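Local atomic coordinates of HTH-type transcriptional regulator LysG (Mycobacterium tuberculosis, PDB entry 3ISP), a protein that binds DNA as a LysR-family homodimer, probably activating expression of the exporter LysE and repressing its own gene. Residues I97-N102 with L266-W271; T108-V113 with G143-E148; D199-M204 with I260-P265. One frame throughout, in Å; residues are numbered along the deposited sequence.

Contact 1 of 3, residues I97-N102 with L266-W271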
# COMPACT_ATOMS: atom_id res chain seq x y z
N ILE A 97 17.55 20.63 -13.96
CA ILE A 97 17.26 20.66 -12.53
C ILE A 97 15.83 20.25 -12.24
O ILE A 97 14.89 20.76 -12.85
CB ILE A 97 17.57 22.04 -11.90
CG1 ILE A 97 19.07 22.15 -11.62
CG2 ILE A 97 16.83 22.21 -10.59
CD1 ILE A 97 19.56 21.13 -10.62
N THR A 98 15.67 19.30 -11.33
CA THR A 98 14.35 18.84 -10.97
C THR A 98 14.02 19.26 -9.54
O THR A 98 14.78 18.99 -8.60
CB THR A 98 14.23 17.31 -11.08
OG1 THR A 98 14.45 16.90 -12.44
CG2 THR A 98 12.85 16.86 -10.63
N ILE A 99 12.89 19.93 -9.39
CA ILE A 99 12.47 20.31 -8.07
C ILE A 99 11.01 19.99 -7.82
O ILE A 99 10.17 20.19 -8.69
CB ILE A 99 12.81 21.79 -7.75
CG1 ILE A 99 12.04 22.75 -8.62
CG2 ILE A 99 14.30 22.06 -7.97
CD1 ILE A 99 12.88 23.96 -8.99
N ALA A 100 10.73 19.46 -6.64
CA ALA A 100 9.37 19.21 -6.22
C ALA A 100 8.71 20.49 -5.68
O ALA A 100 9.37 21.33 -5.07
CB ALA A 100 9.35 18.11 -5.18
N VAL A 101 7.40 20.66 -5.93
CA VAL A 101 6.65 21.80 -5.41
C VAL A 101 5.20 21.44 -5.08
O VAL A 101 4.47 20.98 -5.95
CB VAL A 101 6.61 22.95 -6.43
CG1 VAL A 101 5.85 24.13 -5.88
CG2 VAL A 101 8.01 23.38 -6.81
N ASN A 102 4.77 21.67 -3.83
CA ASN A 102 3.38 21.45 -3.45
C ASN A 102 2.42 22.34 -4.24
O ASN A 102 2.72 23.50 -4.52
CB ASN A 102 3.16 21.65 -1.95
CG ASN A 102 3.39 23.09 -1.50
OD1 ASN A 102 2.63 23.64 -0.71
ND2 ASN A 102 4.44 23.70 -2.01
N LEU A 266 6.05 26.54 5.58
CA LEU A 266 6.72 25.91 4.46
C LEU A 266 8.24 25.88 4.69
O LEU A 266 8.78 26.65 5.49
CB LEU A 266 6.41 26.64 3.18
CG LEU A 266 4.95 26.56 2.72
CD1 LEU A 266 4.76 27.41 1.48
CD2 LEU A 266 4.54 25.14 2.46
N TYR A 267 8.92 24.97 3.98
CA TYR A 267 10.37 24.85 4.01
C TYR A 267 10.92 24.59 2.61
O TYR A 267 10.29 23.92 1.81
CB TYR A 267 10.76 23.71 4.94
CG TYR A 267 10.22 23.90 6.33
CD1 TYR A 267 10.97 24.55 7.30
CD2 TYR A 267 8.96 23.46 6.66
CE1 TYR A 267 10.49 24.74 8.56
CE2 TYR A 267 8.46 23.64 7.93
CZ TYR A 267 9.23 24.29 8.88
OH TYR A 267 8.73 24.50 10.15
N TRP A 268 12.10 25.11 2.30
CA TRP A 268 12.79 24.70 1.10
C TRP A 268 13.91 23.73 1.49
O TRP A 268 14.91 24.14 2.08
CB TRP A 268 13.32 25.91 0.32
CG TRP A 268 14.38 25.60 -0.71
CD1 TRP A 268 15.73 25.75 -0.56
CD2 TRP A 268 14.19 25.09 -2.04
NE1 TRP A 268 16.39 25.37 -1.70
CE2 TRP A 268 15.46 24.97 -2.63
CE3 TRP A 268 13.07 24.74 -2.79
CZ2 TRP A 268 15.64 24.51 -3.93
CZ3 TRP A 268 13.25 24.29 -4.08
CH2 TRP A 268 14.52 24.17 -4.63
N GLN A 269 13.72 22.45 1.18
CA GLN A 269 14.74 21.43 1.38
C GLN A 269 15.51 21.15 0.08
O GLN A 269 14.89 20.90 -0.96
CB GLN A 269 14.12 20.14 1.92
CG GLN A 269 13.56 20.30 3.30
CD GLN A 269 13.50 19.02 4.11
OE1 GLN A 269 14.42 18.21 4.07
NE2 GLN A 269 12.43 18.86 4.87
N CYS A 270 16.84 21.17 0.15
CA CYS A 270 17.67 20.86 -1.01
C CYS A 270 18.95 20.10 -0.64
O CYS A 270 19.35 20.07 0.53
CB CYS A 270 18.03 22.14 -1.77
SG CYS A 270 19.07 23.30 -0.87
N TRP A 271 19.58 19.50 -1.65
CA TRP A 271 20.81 18.74 -1.45
C TRP A 271 21.83 19.49 -0.61
O TRP A 271 22.28 20.56 -0.99
CB TRP A 271 21.47 18.40 -2.79
CG TRP A 271 20.78 17.33 -3.55
CD1 TRP A 271 19.87 16.43 -3.07
CD2 TRP A 271 20.95 17.02 -4.93
NE1 TRP A 271 19.46 15.59 -4.07
CE2 TRP A 271 20.11 15.93 -5.23
CE3 TRP A 271 21.74 17.56 -5.96
CZ2 TRP A 271 20.03 15.37 -6.51
CZ3 TRP A 271 21.65 17.00 -7.23
CH2 TRP A 271 20.80 15.93 -7.49
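W268 reaches I99 with the far corner of its indole: CH2 of W268 lies 4.0 Å from CG2 of I99. The methyl arrives at the edge of the ring system, near its plane, so this is an apolar edge contact, and the two side chains cross at about a right angle. The torsions account for it. In W268, CG is anti to the backbone N (chi1 163°), which brings the six-membered ring within reach of I99. In I99 a chi1 of 66° tucks CG1 between the backbone N and the carbonyl carbon and leaves CG2 to do the touching. The indole is also held at its other end, where NE1 hydrogen-bonds to OG1 of T282, which should limit its rotation. A second, lighter touch lies further along, where CD2 of L266 comes 4.0 Å from OD1 of N102. N102 is the N-cap of helix 103-107, and its ND2 makes a weak hydrogen bond to S105.

No hydrogen bond joins the two segments, and the strand order explains why. The CA atoms of I99 and C270 are 8.8 Å apart, those of N102 and L266 9.7 Å, and the touching parts run 176° apart, so they are antiparallel second neighbours with strand 143-146 between them. Their side chains meet on one face of the sheet, where W268 and N102 both touch V145 of that middle strand. Helix 276-288 packs on this face through I281, T282 and V285, and H158 of strand 155-169 meets the W268 ring from the next strand over.

Contact 2 of 3, residues T108-V113 with G143-E148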
# COMPACT_ATOMS: atom_id res chain seq x y z
N THR A 108 0.48 29.96 -6.28
CA THR A 108 0.60 31.27 -5.68
C THR A 108 1.99 31.85 -5.90
O THR A 108 2.31 32.35 -6.98
CB THR A 108 0.23 31.25 -4.20
OG1 THR A 108 1.07 30.32 -3.51
CG2 THR A 108 -1.21 30.81 -4.03
N TRP A 109 2.84 31.75 -4.89
CA TRP A 109 4.11 32.46 -4.92
C TRP A 109 5.18 31.87 -5.84
O TRP A 109 5.91 32.63 -6.47
CB TRP A 109 4.64 32.62 -3.52
CG TRP A 109 4.95 31.35 -2.83
CD1 TRP A 109 4.11 30.60 -2.06
CD2 TRP A 109 6.21 30.68 -2.83
NE1 TRP A 109 4.77 29.48 -1.59
CE2 TRP A 109 6.07 29.51 -2.05
CE3 TRP A 109 7.45 30.95 -3.42
CZ2 TRP A 109 7.11 28.63 -1.84
CZ3 TRP A 109 8.48 30.07 -3.21
CH2 TRP A 109 8.31 28.92 -2.42
N PHE A 110 5.26 30.54 -5.94
CA PHE A 110 6.41 29.91 -6.61
C PHE A 110 6.60 30.35 -8.06
O PHE A 110 7.72 30.40 -8.56
CB PHE A 110 6.32 28.38 -6.54
CG PHE A 110 7.61 27.68 -6.88
CD1 PHE A 110 8.48 27.29 -5.89
CD2 PHE A 110 7.95 27.41 -8.19
CE1 PHE A 110 9.66 26.64 -6.20
CE2 PHE A 110 9.12 26.76 -8.51
CZ PHE A 110 9.98 26.38 -7.52
N SER A 111 5.50 30.65 -8.73
CA SER A 111 5.54 31.13 -10.09
C SER A 111 6.72 32.07 -10.37
O SER A 111 7.30 32.04 -11.44
CB SER A 111 4.24 31.86 -10.40
OG SER A 111 4.37 32.60 -11.59
N ALA A 112 7.06 32.91 -9.39
CA ALA A 112 8.04 33.97 -9.59
C ALA A 112 9.41 33.42 -9.95
O ALA A 112 10.23 34.14 -10.52
CB ALA A 112 8.14 34.85 -8.34
N VAL A 113 9.64 32.16 -9.61
CA VAL A 113 10.98 31.56 -9.71
C VAL A 113 11.47 31.45 -11.14
O VAL A 113 12.68 31.42 -11.39
CB VAL A 113 11.02 30.16 -9.05
CG1 VAL A 113 12.37 29.50 -9.25
CG2 VAL A 113 10.69 30.26 -7.57
N GLY A 143 15.88 19.46 -4.91
CA GLY A 143 15.28 20.41 -3.99
C GLY A 143 13.77 20.39 -4.07
O GLY A 143 13.22 20.06 -5.11
N ALA A 144 13.10 20.74 -2.97
CA ALA A 144 11.63 20.70 -2.92
C ALA A 144 11.01 21.67 -1.91
O ALA A 144 11.46 21.77 -0.77
CB ALA A 144 11.15 19.28 -2.62
N VAL A 145 9.97 22.38 -2.33
CA VAL A 145 9.13 23.11 -1.39
C VAL A 145 8.21 22.08 -0.72
O VAL A 145 7.46 21.40 -1.38
CB VAL A 145 8.32 24.21 -2.09
CG1 VAL A 145 7.38 24.88 -1.11
CG2 VAL A 145 9.25 25.23 -2.73
N THR A 146 8.30 21.95 0.60
CA THR A 146 7.58 20.92 1.33
C THR A 146 7.09 21.45 2.66
O THR A 146 7.61 22.44 3.17
CB THR A 146 8.48 19.70 1.60
OG1 THR A 146 7.80 18.76 2.45
CG2 THR A 146 9.76 20.14 2.29
N THR A 147 6.09 20.80 3.25
CA THR A 147 5.58 21.24 4.54
C THR A 147 6.41 20.59 5.62
O THR A 147 6.13 20.74 6.80
CB THR A 147 4.09 20.85 4.76
OG1 THR A 147 3.92 19.44 4.61
CG2 THR A 147 3.16 21.62 3.80
N GLU A 148 7.45 19.88 5.18
CA GLU A 148 8.30 19.10 6.05
C GLU A 148 9.43 19.91 6.66
O GLU A 148 10.35 20.32 5.95
CB GLU A 148 8.94 17.95 5.27
CG GLU A 148 9.81 17.06 6.13
CD GLU A 148 8.98 16.16 7.01
OE1 GLU A 148 8.21 15.33 6.46
OE2 GLU A 148 9.10 16.28 8.26
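W109 sends its six-membered ring to V145, and both methyls of that valine take part. CZ2 of W109 lies 3.8 Å from V145 CG1, while CH2 of W109 is 3.8 Å from V145 CG2. A chi1 of 63° places the indole between the backbone N and carbonyl carbon of W109, and the W109 and V145 side chains come from opposite directions. Next along, F110 slides past the same valine: its CE1 is 3.8 Å from V145 CG2, so this one methyl is shared by two aromatic rings. The F110 CB sits over the rim of one face of the W109 indole. CG2 of V113 covers a face of the F110 ring, 3.8 Å above its centre; V113 N also hydrogen-bonds F110 O (2.8 Å).

All the cross-segment touching is apolar, and all three residues are buried. Helix 276-288 adds V285 beside F110 and A288 beside W109. The result is a hydrophobic core between a sheet face and the connection from helix 103-107 to strand 120-126, in keeping with the layered alpha/beta architecture of a LysR regulatory domain of the periplasmic-binding-protein type.

Contact 3 of 3, residues D199-M204 with I260-P265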
# COMPACT_ATOMS: atom_id res chain seq x y z
N ASP A 199 -5.63 14.91 2.43
CA ASP A 199 -5.79 16.33 2.72
C ASP A 199 -6.37 16.52 4.10
O ASP A 199 -7.50 16.11 4.38
CB ASP A 199 -6.69 17.01 1.69
CG ASP A 199 -6.73 18.50 1.87
OD1 ASP A 199 -5.92 19.01 2.68
OD2 ASP A 199 -7.56 19.17 1.19
N GLY A 200 -5.59 17.13 4.99
CA GLY A 200 -6.02 17.30 6.36
C GLY A 200 -6.38 18.74 6.66
O GLY A 200 -6.83 19.06 7.76
N LEU A 201 -6.17 19.60 5.67
CA LEU A 201 -6.39 21.03 5.83
C LEU A 201 -7.74 21.38 6.47
O LEU A 201 -7.78 22.10 7.46
CB LEU A 201 -6.21 21.75 4.50
CG LEU A 201 -4.90 22.53 4.37
CD1 LEU A 201 -3.93 22.08 5.45
CD2 LEU A 201 -4.29 22.35 3.00
N GLN A 202 -8.82 20.86 5.92
CA GLN A 202 -10.15 21.16 6.43
C GLN A 202 -10.32 20.58 7.85
O GLN A 202 -11.05 21.12 8.69
CB GLN A 202 -11.22 20.58 5.49
CG GLN A 202 -11.55 21.42 4.25
CD GLN A 202 -10.46 21.39 3.17
OE1 GLN A 202 -9.63 20.48 3.11
NE2 GLN A 202 -10.49 22.39 2.30
N ASP A 203 -9.65 19.46 8.10
CA ASP A 203 -9.79 18.77 9.37
C ASP A 203 -9.13 19.55 10.51
O ASP A 203 -9.56 19.47 11.65
CB ASP A 203 -9.19 17.37 9.28
CG ASP A 203 -10.13 16.37 8.62
OD1 ASP A 203 -11.23 16.79 8.20
OD2 ASP A 203 -9.76 15.17 8.53
N MET A 204 -8.07 20.29 10.19
CA MET A 204 -7.35 21.03 11.22
C MET A 204 -8.19 22.20 11.69
O MET A 204 -8.25 22.49 12.89
CB MET A 204 -5.99 21.50 10.71
CG MET A 204 -5.01 20.37 10.51
SD MET A 204 -3.48 21.01 9.84
CE MET A 204 -2.99 19.64 8.77
N ILE A 260 -11.66 31.97 11.79
CA ILE A 260 -10.43 31.22 12.02
C ILE A 260 -9.61 31.00 10.76
O ILE A 260 -10.14 31.02 9.66
CB ILE A 260 -10.75 29.85 12.60
CG1 ILE A 260 -11.82 29.97 13.67
CG2 ILE A 260 -9.48 29.19 13.12
CD1 ILE A 260 -12.11 28.67 14.36
N HIS A 261 -8.31 30.77 10.92
CA HIS A 261 -7.45 30.42 9.79
C HIS A 261 -6.38 29.38 10.15
O HIS A 261 -6.26 28.96 11.31
CB HIS A 261 -6.81 31.67 9.18
CG HIS A 261 -6.01 32.48 10.16
ND1 HIS A 261 -4.89 31.99 10.80
CD2 HIS A 261 -6.15 33.76 10.59
CE1 HIS A 261 -4.39 32.93 11.59
NE2 HIS A 261 -5.14 34.01 11.47
N LEU A 262 -5.61 28.96 9.16
CA LEU A 262 -4.51 28.04 9.41
C LEU A 262 -3.22 28.59 8.84
O LEU A 262 -3.17 28.99 7.68
CB LEU A 262 -4.76 26.67 8.78
CG LEU A 262 -5.44 25.62 9.64
CD1 LEU A 262 -5.06 24.25 9.14
CD2 LEU A 262 -5.04 25.78 11.09
N ASP A 263 -2.19 28.63 9.67
CA ASP A 263 -0.86 28.93 9.18
C ASP A 263 -0.10 27.62 9.05
O ASP A 263 -0.08 26.80 9.98
CB ASP A 263 -0.13 29.91 10.10
CG ASP A 263 -0.78 31.28 10.13
OD1 ASP A 263 -0.84 31.94 9.07
OD2 ASP A 263 -1.21 31.71 11.21
N VAL A 264 0.49 27.42 7.88
CA VAL A 264 1.25 26.22 7.61
C VAL A 264 2.66 26.64 7.25
O VAL A 264 2.87 27.30 6.24
CB VAL A 264 0.63 25.42 6.45
CG1 VAL A 264 1.09 23.96 6.49
CG2 VAL A 264 -0.88 25.49 6.52
N PRO A 265 3.63 26.31 8.11
CA PRO A 265 5.03 26.59 7.78
C PRO A 265 5.43 25.84 6.52
O PRO A 265 5.15 24.65 6.40
CB PRO A 265 5.78 26.00 8.97
CG PRO A 265 4.82 25.97 10.07
CD PRO A 265 3.48 25.72 9.45
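A chi2 of -155° turns CD1 of L262 roughly anti to its CA, so that this methyl meets the helix that starts at L201. On the helix side, a chi1 of -70° sets CG of M204 beside its own backbone N, and a nearly straight chi2 (177°) then carries the sulfur to the same methyl; the bend at chi3 turns only CE. The model puts CD1 of L262 3.3 Å from CB of M204 and 3.7 Å from its SD. The two side chains cross at about a right angle, with the leucine methyl laid against the root and the sulfur of the methionine. L201 completes the group: its carbonyl O is 3.9 Å from L262 CD1, and its own CD1 lies 4.4 Å from that atom. One methyl therefore faces the first turn of helix 201-210, and L262 is the buried member of the trio whereas M204 is exposed.

The start of that helix is capped by D199, whose OD1 accepts from L201 N at 3.1 Å, approached from above the carboxylate plane. OD2 of D199 takes a second hydrogen bond, from W195 N. Further charges nearby are paired elsewhere, D203 with R216 and D263 with R164. No hydrogen bond links the two segments, and every close touch between them involves a methyl of L262, so between 199-204 and 260-265 the association is apolar; K208, further along the helix, adds a hydrogen bond from helix to strand at the carbonyl O of H261.

Contacts 1 and 2 share one core, their centres 7 Å apart: A144 N of contact 2 makes a probable backbone hydrogen bond to Q269 O of contact 1 (2.7 Å), tying strand 143-146 to strand 255-271. Contact 3 is further away, about 21 Å from the centre of contact 1 and 18 Å from that of contact 2, but it uses the same long strand 255-271, its segment 260-265 running directly into 266-271. T147 CG2 packs on V264 CG1 at 4.1 Å, joining contacts 2 and 3. In LysR relatives, effectors bind between the two halves of the regulatory domain; the long strand is consistent with a connection between such halves.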